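Local coordinates for protein prophenoloxidase b (Marsupenaeus japonicus, PDB 3WKY) that probably oxidises phenols, hydroxylating monophenols and converting o-diphenols at a type 3 dicopper centre, once its hemolymph proenzyme form is activated, at residues Q418-V430 and F648-V660. Sequence-based numbering, arbitrary orientation. Where two conformers were deposited one is given.
Sequences QLSGNITVLNVTV and FVDEHPNMMLQEV. With NAG (2-acetamido-2-deoxy-beta-D-glucopyranose), chain E; NAG (2-acetamido-2-deoxy-beta-D-glucopyranose), chain I.
Asn654 ND2 is gripped by two backbone carbonyls: it donates to Leu419 O at 3.0 Å, with the acceptor close to the plane of its amide, and also to Ala596 O of strand 588-598. With CG set between its backbone N and carbonyl carbon (chi1 57°), the amide turns toward 418-430 while CB rests 3.1 Å from Ile423 O. A water bound by Gly421 N bridges weakly to Asn654 OD1. The second link is backbone to backbone: Val425 N donates to Pro653 O, inside the type I turn from His652 to Met655, at 3.0 Å and a fairly straight 162°. On the helix 645-650 side of the turn, Leu419 sets its CD1 obliquely against the imidazole of His652, 3.5 Å from NE2, and against Phe648, while its CD2 meets the methyl end of Met655. His652 is held by its ND1 bond back to Phe648 O.

Beyond the turn, strands 424-430 and 655-660 run nearly parallel, 19° apart, and meet through side chains. Val425 CG1 packs 3.6 Å from Met656 CB. Met656 SD slides past Val428 CG2, and the bend at chi3 then turns CE to 3.3 Å from Val425 O, beside the classic bulge that Leu426 and Asn427 form opposite Thr490. Farther along, Val428 CG1 lies against the aliphatic stem of Gln658, and Val430 CG2 meets Val660 CG1 at 3.9 Å. These strands belong to different sheets, 424-432 to a three-stranded antiparallel one and 655-664 to the larger mixed one, so these side chains pack between the two sheets of the Ig-like domain here. Asn422 and Asn427 carry N-linked sugars. The chemistry thus divides the contact: two directed bonds tie the turn to Leu419 and to the start of strand 424-430, whereas largely apolar packing joins the sheets.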
ATOM      1  N   GLN A 418     -23.042  47.196 -11.553  1.00 19.88           N
ATOM      2  CA  GLN A 418     -23.368  46.466 -10.332  1.00 18.96           C
ATOM      3  C   GLN A 418     -22.523  46.899  -9.137  1.00 22.25           C
ATOM      4  O   GLN A 418     -22.864  46.586  -7.992  1.00 24.74           O
ATOM      5  CB  GLN A 418     -23.236  44.938 -10.540  1.00 16.24           C
ATOM      6  CG  GLN A 418     -24.358  44.323 -11.367  1.00 18.76           C
ATOM      7  CD  GLN A 418     -24.153  42.836 -11.566  1.00 19.12           C
ATOM      8  OE1 GLN A 418     -23.063  42.403 -11.931  1.00 18.25           O
ATOM      9  NE2 GLN A 418     -25.196  42.054 -11.335  1.00 19.43           N
ATOM     10  N   LEU A 419     -21.425  47.614  -9.395  1.00 18.77           N
ATOM     11  CA  LEU A 419     -20.516  48.028  -8.323  1.00 17.42           C
ATOM     12  C   LEU A 419     -20.515  49.548  -8.113  1.00 20.82           C
ATOM     13  O   LEU A 419     -19.941  50.039  -7.150  1.00 23.35           O
ATOM     14  CB  LEU A 419     -19.080  47.594  -8.614  1.00 19.00           C
ATOM     15  CG  LEU A 419     -18.838  46.083  -8.652  1.00 19.00           C
ATOM     16  CD1 LEU A 419     -17.399  45.811  -9.076  1.00 22.58           C
ATOM     17  CD2 LEU A 419     -19.120  45.486  -7.281  1.00 19.18           C
ATOM     18  N   SER A 420     -21.144  50.263  -9.032  1.00 20.59           N
ATOM     19  CA  SER A 420     -21.114  51.726  -8.985  0.77 24.71           C
ATOM     20  C   SER A 420     -22.011  52.270  -7.871  1.00 28.26           C
ATOM     21  O   SER A 420     -22.949  51.615  -7.425  1.00 27.47           O
ATOM     22  CB  SER A 420     -21.523  52.317 -10.334  0.77 26.39           C
ATOM     23  OG  SER A 420     -22.873  52.009 -10.627  0.77 32.87           O
ATOM     24  N   GLY A 421     -21.696  53.477  -7.407  1.00 26.39           N
ATOM     25  CA  GLY A 421     -22.465  54.090  -6.334  1.00 24.25           C
ATOM     26  C   GLY A 421     -22.347  55.607  -6.365  1.00 27.30           C
ATOM     27  O   GLY A 421     -21.361  56.137  -6.873  1.00 25.36           O
ATOM     28  N   ASN A 422     -23.339  56.298  -5.808  1.00 24.97           N
ATOM     29  CA  ASN A 422     -23.335  57.764  -5.805  1.00 26.09           C
ATOM     30  C   ASN A 422     -22.458  58.353  -4.698  1.00 28.99           C
ATOM     31  O   ASN A 422     -22.037  59.511  -4.778  1.00 32.25           O
ATOM     32  CB  ASN A 422     -24.769  58.296  -5.670  1.00 26.41           C
ATOM     33  CG  ASN A 422     -25.579  58.136  -6.947  1.00 30.39           C
ATOM     34  OD1 ASN A 422     -25.245  58.712  -7.979  1.00 45.66           O
ATOM     35  ND2 ASN A 422     -26.653  57.364  -6.878  1.00 44.13           N
ATOM     36  N   ILE A 423     -22.187  57.571  -3.655  1.00 22.83           N
ATOM     37  CA  ILE A 423     -21.446  58.071  -2.497  0.78 22.63           C
ATOM     38  C   ILE A 423     -19.963  57.727  -2.606  1.00 29.34           C
ATOM     39  O   ILE A 423     -19.616  56.612  -2.984  1.00 32.44           O
ATOM     40  CB  ILE A 423     -22.026  57.511  -1.185  0.78 25.53           C
ATOM     41  CG1 ILE A 423     -23.485  57.936  -1.033  0.78 31.49           C
ATOM     42  CG2 ILE A 423     -21.223  57.982   0.004  0.78 24.26           C
ATOM     43  CD1 ILE A 423     -23.678  59.432  -1.068  0.78 28.21           C
ATOM     44  N   THR A 424     -19.099  58.691  -2.289  1.00 23.77           N
ATOM     45  CA  THR A 424     -17.650  58.507  -2.293  1.00 27.22           C
ATOM     46  C   THR A 424     -17.176  58.217  -0.874  1.00 31.02           C
ATOM     47  O   THR A 424     -17.595  58.883   0.069  1.00 24.84           O
ATOM     48  CB  THR A 424     -16.926  59.791  -2.801  1.00 30.43           C
ATOM     49  OG1 THR A 424     -17.161  59.957  -4.205  1.00 35.57           O
ATOM     50  CG2 THR A 424     -15.429  59.696  -2.564  1.00 32.34           C
ATOM     51  N   VAL A 425     -16.321  57.214  -0.698  1.00 24.98           N
ATOM     52  CA  VAL A 425     -15.736  56.988   0.617  1.00 19.27           C
ATOM     53  C   VAL A 425     -14.391  57.710   0.709  1.00 28.26           C
ATOM     54  O   VAL A 425     -13.494  57.471  -0.108  1.00 29.68           O
ATOM     55  CB  VAL A 425     -15.559  55.479   0.914  1.00 23.12           C
ATOM     56  CG1 VAL A 425     -14.900  55.278   2.271  1.00 24.22           C
ATOM     57  CG2 VAL A 425     -16.907  54.782   0.871  1.00 17.65           C
ATOM     58  N   LEU A 426     -14.247  58.589   1.701  1.00 25.08           N
ATOM     59  CA  LEU A 426     -13.076  59.457   1.779  1.00 27.82           C
ATOM     60  C   LEU A 426     -12.058  59.011   2.816  1.00 26.76           C
ATOM     61  O   LEU A 426     -10.858  59.221   2.645  1.00 30.89           O
ATOM     62  CB  LEU A 426     -13.496  60.901   2.086  1.00 24.53           C
ATOM     63  CG  LEU A 426     -14.306  61.602   0.999  1.00 30.22           C
ATOM     64  CD1 LEU A 426     -14.757  62.988   1.471  1.00 33.16           C
ATOM     65  CD2 LEU A 426     -13.479  61.713  -0.262  1.00 35.80           C
ATOM     66  N   ASN A 427     -12.535  58.423   3.907  1.00 26.57           N
ATOM     67  CA  ASN A 427     -11.642  58.070   4.999  1.00 24.02           C
ATOM     68  C   ASN A 427     -12.239  57.008   5.906  1.00 22.65           C
ATOM     69  O   ASN A 427     -13.459  56.811   5.945  1.00 23.94           O
ATOM     70  CB  ASN A 427     -11.316  59.304   5.837  1.00 32.21           C
ATOM     71  CG  ASN A 427      -9.919  59.260   6.418  1.00 49.06           C
ATOM     72  OD1 ASN A 427      -9.243  58.228   6.365  1.00 48.93           O
ATOM     73  ND2 ASN A 427      -9.480  60.382   6.987  1.00 61.57           N
ATOM     74  N   VAL A 428     -11.370  56.328   6.641  1.00 23.56           N
ATOM     75  CA  VAL A 428     -11.790  55.291   7.565  1.00 22.84           C
ATOM     76  C   VAL A 428     -10.834  55.352   8.737  1.00 21.17           C
ATOM     77  O   VAL A 428      -9.621  55.462   8.542  1.00 27.47           O
ATOM     78  CB  VAL A 428     -11.679  53.874   6.945  1.00 23.87           C
ATOM     79  CG1 VAL A 428     -12.179  52.838   7.930  1.00 23.88           C
ATOM     80  CG2 VAL A 428     -12.453  53.763   5.635  1.00 24.37           C
ATOM     81  N   THR A 429     -11.363  55.328   9.955  1.00 20.58           N
ATOM     82  CA  THR A 429     -10.526  55.242  11.145  0.57 23.00           C
ATOM     83  C   THR A 429     -11.181  54.321  12.165  1.00 25.98           C
ATOM     84  O   THR A 429     -12.404  54.295  12.286  1.00 27.21           O
ATOM     85  CB  THR A 429     -10.265  56.627  11.780  0.57 30.62           C
ATOM     86  OG1 THR A 429      -9.437  56.473  12.939  0.57 29.32           O
ATOM     87  CG2 THR A 429     -11.564  57.283  12.191  0.57 33.41           C
ATOM     88  N   VAL A 430     -10.358  53.572  12.889  1.00 23.82           N
ATOM     89  CA  VAL A 430     -10.840  52.640  13.887  1.00 22.70           C
ATOM     90  C   VAL A 430     -10.191  53.009  15.215  1.00 22.44           C
ATOM     91  O   VAL A 430      -8.988  53.293  15.266  1.00 26.11           O
ATOM     92  CB  VAL A 430     -10.487  51.186  13.482  1.00 24.27           C
ATOM     93  CG1 VAL A 430     -10.783  50.216  14.611  1.00 24.58           C
ATOM     94  CG2 VAL A 430     -11.258  50.794  12.228  1.00 21.78           C
ATOM     95  N   PHE A 648      -8.630  46.371  -7.023  1.00 19.99           N
ATOM     96  CA  PHE A 648     -10.090  46.295  -7.063  1.00 20.39           C
ATOM     97  C   PHE A 648     -10.729  47.549  -6.477  1.00 21.95           C
ATOM     98  O   PHE A 648     -11.605  48.154  -7.086  1.00 25.09           O
ATOM     99  CB  PHE A 648     -10.547  45.061  -6.277  1.00 20.21           C
ATOM    100  CG  PHE A 648     -12.041  44.864  -6.242  1.00 20.17           C
ATOM    101  CD1 PHE A 648     -12.718  44.389  -7.354  1.00 19.25           C
ATOM    102  CD2 PHE A 648     -12.758  45.113  -5.076  1.00 18.94           C
ATOM    103  CE1 PHE A 648     -14.101  44.193  -7.329  1.00 21.22           C
ATOM    104  CE2 PHE A 648     -14.142  44.914  -5.036  1.00 23.16           C
ATOM    105  CZ  PHE A 648     -14.810  44.452  -6.167  1.00 21.44           C
ATOM    106  N   VAL A 649     -10.279  47.943  -5.294  1.00 15.99           N
ATOM    107  CA  VAL A 649     -10.871  49.059  -4.561  0.57 19.89           C
ATOM    108  C   VAL A 649     -10.569  50.390  -5.261  1.00 25.95           C
ATOM    109  O   VAL A 649     -11.378  51.326  -5.247  1.00 23.50           O
ATOM    110  CB  VAL A 649     -10.339  49.056  -3.104  0.57 22.25           C
ATOM    111  CG1 VAL A 649     -10.539  50.383  -2.424  0.57 19.98           C
ATOM    112  CG2 VAL A 649     -10.994  47.925  -2.294  0.57 19.89           C
ATOM    113  N   ASP A 650      -9.394  50.462  -5.879  1.00 22.28           N
ATOM    114  CA  ASP A 650      -8.947  51.698  -6.540  1.00 22.50           C
ATOM    115  C   ASP A 650      -9.802  52.053  -7.755  1.00 28.44           C
ATOM    116  O   ASP A 650      -9.864  53.216  -8.172  1.00 29.29           O
ATOM    117  CB  ASP A 650      -7.475  51.579  -6.948  1.00 22.98           C
ATOM    118  CG  ASP A 650      -6.529  51.749  -5.778  1.00 31.93           C
ATOM    119  OD1 ASP A 650      -6.981  52.203  -4.703  1.00 38.12           O
ATOM    120  OD2 ASP A 650      -5.325  51.445  -5.940  1.00 33.83           O
ATOM    121  N   GLU A 651     -10.459  51.050  -8.323  1.00 25.80           N
ATOM    122  CA  GLU A 651     -11.359  51.240  -9.457  1.00 26.89           C
ATOM    123  C   GLU A 651     -12.673  51.930  -9.057  1.00 25.99           C
ATOM    124  O   GLU A 651     -13.368  52.495  -9.901  1.00 29.26           O
ATOM    125  CB  GLU A 651     -11.646  49.877 -10.118  1.00 29.33           C
ATOM    126  CG  GLU A 651     -12.525  49.916 -11.362  1.00 37.22           C
ATOM    127  CD  GLU A 651     -11.849  50.577 -12.554  1.00 54.31           C
ATOM    128  OE1 GLU A 651     -10.617  50.802 -12.507  1.00 55.34           O
ATOM    129  OE2 GLU A 651     -12.553  50.866 -13.547  1.00 57.02           O
ATOM    130  N   HIS A 652     -12.995  51.916  -7.768  1.00 25.52           N
ATOM    131  CA  HIS A 652     -14.321  52.347  -7.313  1.00 25.06           C
ATOM    132  C   HIS A 652     -14.273  53.385  -6.195  1.00 26.37           C
ATOM    133  O   HIS A 652     -13.816  53.098  -5.091  1.00 22.07           O
ATOM    134  CB  HIS A 652     -15.139  51.120  -6.881  1.00 27.57           C
ATOM    135  CG  HIS A 652     -15.238  50.072  -7.945  1.00 26.56           C
ATOM    136  ND1 HIS A 652     -14.426  48.956  -7.971  1.00 30.79           N
ATOM    137  CD2 HIS A 652     -16.020  49.993  -9.048  1.00 27.28           C
ATOM    138  CE1 HIS A 652     -14.718  48.228  -9.032  1.00 28.94           C
ATOM    139  NE2 HIS A 652     -15.680  48.837  -9.706  1.00 31.40           N
ATOM    140  N   PRO A 653     -14.740  54.615  -6.483  1.00 25.18           N
ATOM    141  CA  PRO A 653     -14.702  55.680  -5.476  1.00 23.52           C
ATOM    142  C   PRO A 653     -15.567  55.372  -4.255  1.00 24.98           C
ATOM    143  O   PRO A 653     -15.315  55.953  -3.192  1.00 23.83           O
ATOM    144  CB  PRO A 653     -15.267  56.901  -6.224  1.00 27.22           C
ATOM    145  CG  PRO A 653     -15.083  56.585  -7.673  1.00 30.00           C
ATOM    146  CD  PRO A 653     -15.245  55.096  -7.784  1.00 23.81           C
ATOM    147  N   ASN A 654     -16.555  54.485  -4.402  1.00 23.40           N
ATOM    148  CA  ASN A 654     -17.395  54.083  -3.270  1.00 19.25           C
ATOM    149  C   ASN A 654     -16.800  52.933  -2.454  1.00 24.54           C
ATOM    150  O   ASN A 654     -17.474  52.368  -1.587  1.00 22.59           O
ATOM    151  CB  ASN A 654     -18.818  53.730  -3.712  1.00 20.44           C
ATOM    152  CG  ASN A 654     -18.857  52.630  -4.759  1.00 26.13           C
ATOM    153  OD1 ASN A 654     -17.949  52.508  -5.592  1.00 30.13           O
ATOM    154  ND2 ASN A 654     -19.918  51.828  -4.732  1.00 20.28           N
ATOM    155  N   MET A 655     -15.544  52.596  -2.727  1.00 23.45           N
ATOM    156  CA  MET A 655     -14.845  51.603  -1.920  1.00 23.39           C
ATOM    157  C   MET A 655     -13.546  52.165  -1.388  1.00 21.59           C
ATOM    158  O   MET A 655     -12.847  52.917  -2.085  1.00 23.68           O
ATOM    159  CB  MET A 655     -14.529  50.349  -2.738  1.00 19.33           C
ATOM    160  CG  MET A 655     -15.698  49.674  -3.416  1.00 21.76           C
ATOM    161  SD  MET A 655     -15.007  48.245  -4.319  1.00 22.61           S
ATOM    162  CE  MET A 655     -16.424  47.734  -5.286  1.00 18.65           C
ATOM    163  N   MET A 656     -13.210  51.795  -0.157  1.00 18.80           N
ATOM    164  CA  MET A 656     -11.914  52.159   0.416  1.00 20.98           C
ATOM    165  C   MET A 656     -11.323  50.986   1.188  1.00 25.69           C
ATOM    166  O   MET A 656     -12.043  50.255   1.869  1.00 24.06           O
ATOM    167  CB  MET A 656     -12.032  53.391   1.324  1.00 28.29           C
ATOM    168  CG  MET A 656     -10.732  53.778   2.035  1.00 23.89           C
ATOM    169  SD  MET A 656     -10.703  55.535   2.521  1.00 31.06           S
ATOM    170  CE  MET A 656     -10.542  56.329   0.917  1.00 35.69           C
ATOM    171  N   LEU A 657     -10.012  50.806   1.074  1.00 21.91           N
ATOM    172  CA  LEU A 657      -9.334  49.726   1.789  1.00 21.59           C
ATOM    173  C   LEU A 657      -8.515  50.272   2.948  1.00 25.41           C
ATOM    174  O   LEU A 657      -7.481  50.913   2.755  1.00 27.69           O
ATOM    175  CB  LEU A 657      -8.432  48.936   0.841  1.00 24.22           C
ATOM    176  CG  LEU A 657      -7.739  47.724   1.464  1.00 29.11           C
ATOM    177  CD1 LEU A 657      -8.779  46.646   1.789  1.00 20.28           C
ATOM    178  CD2 LEU A 657      -6.636  47.185   0.542  1.00 26.35           C
ATOM    179  N   GLN A 658      -8.995  50.022   4.158  1.00 20.06           N
ATOM    180  CA  GLN A 658      -8.312  50.443   5.370  0.56 19.91           C
ATOM    181  C   GLN A 658      -7.526  49.237   5.916  1.00 27.72           C
ATOM    182  O   GLN A 658      -7.643  48.120   5.395  1.00 23.47           O
ATOM    183  CB  GLN A 658      -9.354  51.040   6.349  0.56 21.82           C
ATOM    184  CG  GLN A 658      -9.122  50.914   7.857  0.56 21.13           C
ATOM    185  CD  GLN A 658      -8.340  52.051   8.481  0.56 28.70           C
ATOM    186  OE1 GLN A 658      -7.643  52.806   7.799  0.56 24.08           O
ATOM    187  NE2 GLN A 658      -8.450  52.174   9.806  0.56 18.64           N
ATOM    188  N   GLU A 659      -6.727  49.468   6.947  1.00 23.82           N
ATOM    189  CA  GLU A 659      -5.902  48.430   7.527  1.00 26.75           C
ATOM    190  C   GLU A 659      -5.909  48.597   9.042  1.00 29.23           C
ATOM    191  O   GLU A 659      -5.815  49.721   9.544  1.00 24.56           O
ATOM    192  CB  GLU A 659      -4.488  48.595   6.978  1.00 29.45           C
ATOM    193  CG  GLU A 659      -3.658  47.357   6.962  1.00 37.07           C
ATOM    194  CD  GLU A 659      -2.368  47.533   6.164  1.00 42.10           C
ATOM    195  OE1 GLU A 659      -1.340  47.900   6.770  1.00 41.30           O
ATOM    196  OE2 GLU A 659      -2.384  47.302   4.932  1.00 37.73           O
ATOM    197  N   VAL A 660      -6.054  47.498   9.779  1.00 19.44           N
ATOM    198  CA  VAL A 660      -5.934  47.550  11.234  1.00 19.70           C
ATOM    199  C   VAL A 660      -4.925  46.519  11.713  1.00 26.05           C
ATOM    200  O   VAL A 660      -4.614  45.562  10.992  1.00 23.68           O
ATOM    201  CB  VAL A 660      -7.288  47.333  11.959  1.00 22.64           C
ATOM    202  CG1 VAL A 660      -8.320  48.342  11.468  1.00 24.01           C
ATOM    203  CG2 VAL A 660      -7.791  45.904  11.780  1.00 25.10           C
TER
HETATM  204  C1  NAG E 701     -27.420  57.475  -8.096  1.00 46.29           C
HETATM  205  C2  NAG E 701     -27.360  56.205  -8.964  1.00 59.34           C
HETATM  206  C3  NAG E 701     -28.632  55.854  -9.748  1.00 63.82           C
HETATM  207  C4  NAG E 701     -29.909  56.495  -9.219  1.00 66.46           C
HETATM  208  C5  NAG E 701     -29.628  57.939  -8.865  1.00 61.42           C
HETATM  209  C6  NAG E 701     -30.909  58.660  -8.459  1.00 63.53           C
HETATM  210  C7  NAG E 701     -25.045  55.896  -9.744  1.00 54.38           C
HETATM  211  C8  NAG E 701     -23.930  56.831 -10.113  1.00 57.50           C
HETATM  212  N2  NAG E 701     -26.286  56.344  -9.939  1.00 52.78           N
HETATM  213  O3  NAG E 701     -28.797  54.453  -9.735  1.00 65.18           O
HETATM  214  O4  NAG E 701     -30.923  56.439 -10.197  1.00 69.93           O
HETATM  215  O5  NAG E 701     -28.727  57.922  -7.787  1.00 60.03           O
HETATM  216  O6  NAG E 701     -31.538  57.943  -7.418  1.00 64.87           O
HETATM  217  O7  NAG E 701     -24.779  54.781  -9.294  1.00 49.69           O
HETATM  218  C1  NAG I 707      -8.188  60.167   7.591  1.00 67.41           C
HETATM  219  C2  NAG I 707      -7.366  61.301   6.987  1.00 72.25           C
HETATM  220  C3  NAG I 707      -5.936  61.252   7.511  1.00 75.56           C
HETATM  221  C4  NAG I 707      -5.887  61.078   9.027  1.00 78.88           C
HETATM  222  C5  NAG I 707      -6.917  60.086   9.565  1.00 71.96           C
HETATM  223  C6  NAG I 707      -6.963  60.188  11.088  1.00 62.10           C
HETATM  224  C7  NAG I 707      -8.172  62.043   4.826  1.00 63.51           C
HETATM  225  C8  NAG I 707      -8.088  61.942   3.331  1.00 53.63           C
HETATM  226  N2  NAG I 707      -7.389  61.233   5.534  1.00 64.60           N
HETATM  227  O3  NAG I 707      -5.284  62.456   7.169  1.00 84.48           O
HETATM  228  O4  NAG I 707      -4.606  60.617   9.400  1.00 84.24           O
HETATM  229  O5  NAG I 707      -8.196  60.306   8.999  1.00 68.18           O
HETATM  230  O6  NAG I 707      -8.183  60.734  11.545  1.00 64.72           O
HETATM  231  O7  NAG I 707      -8.944  62.841   5.358  1.00 64.22           O
HETATM  232  O   HOH W   1     -18.855  54.444  -8.043  1.00 32.63           O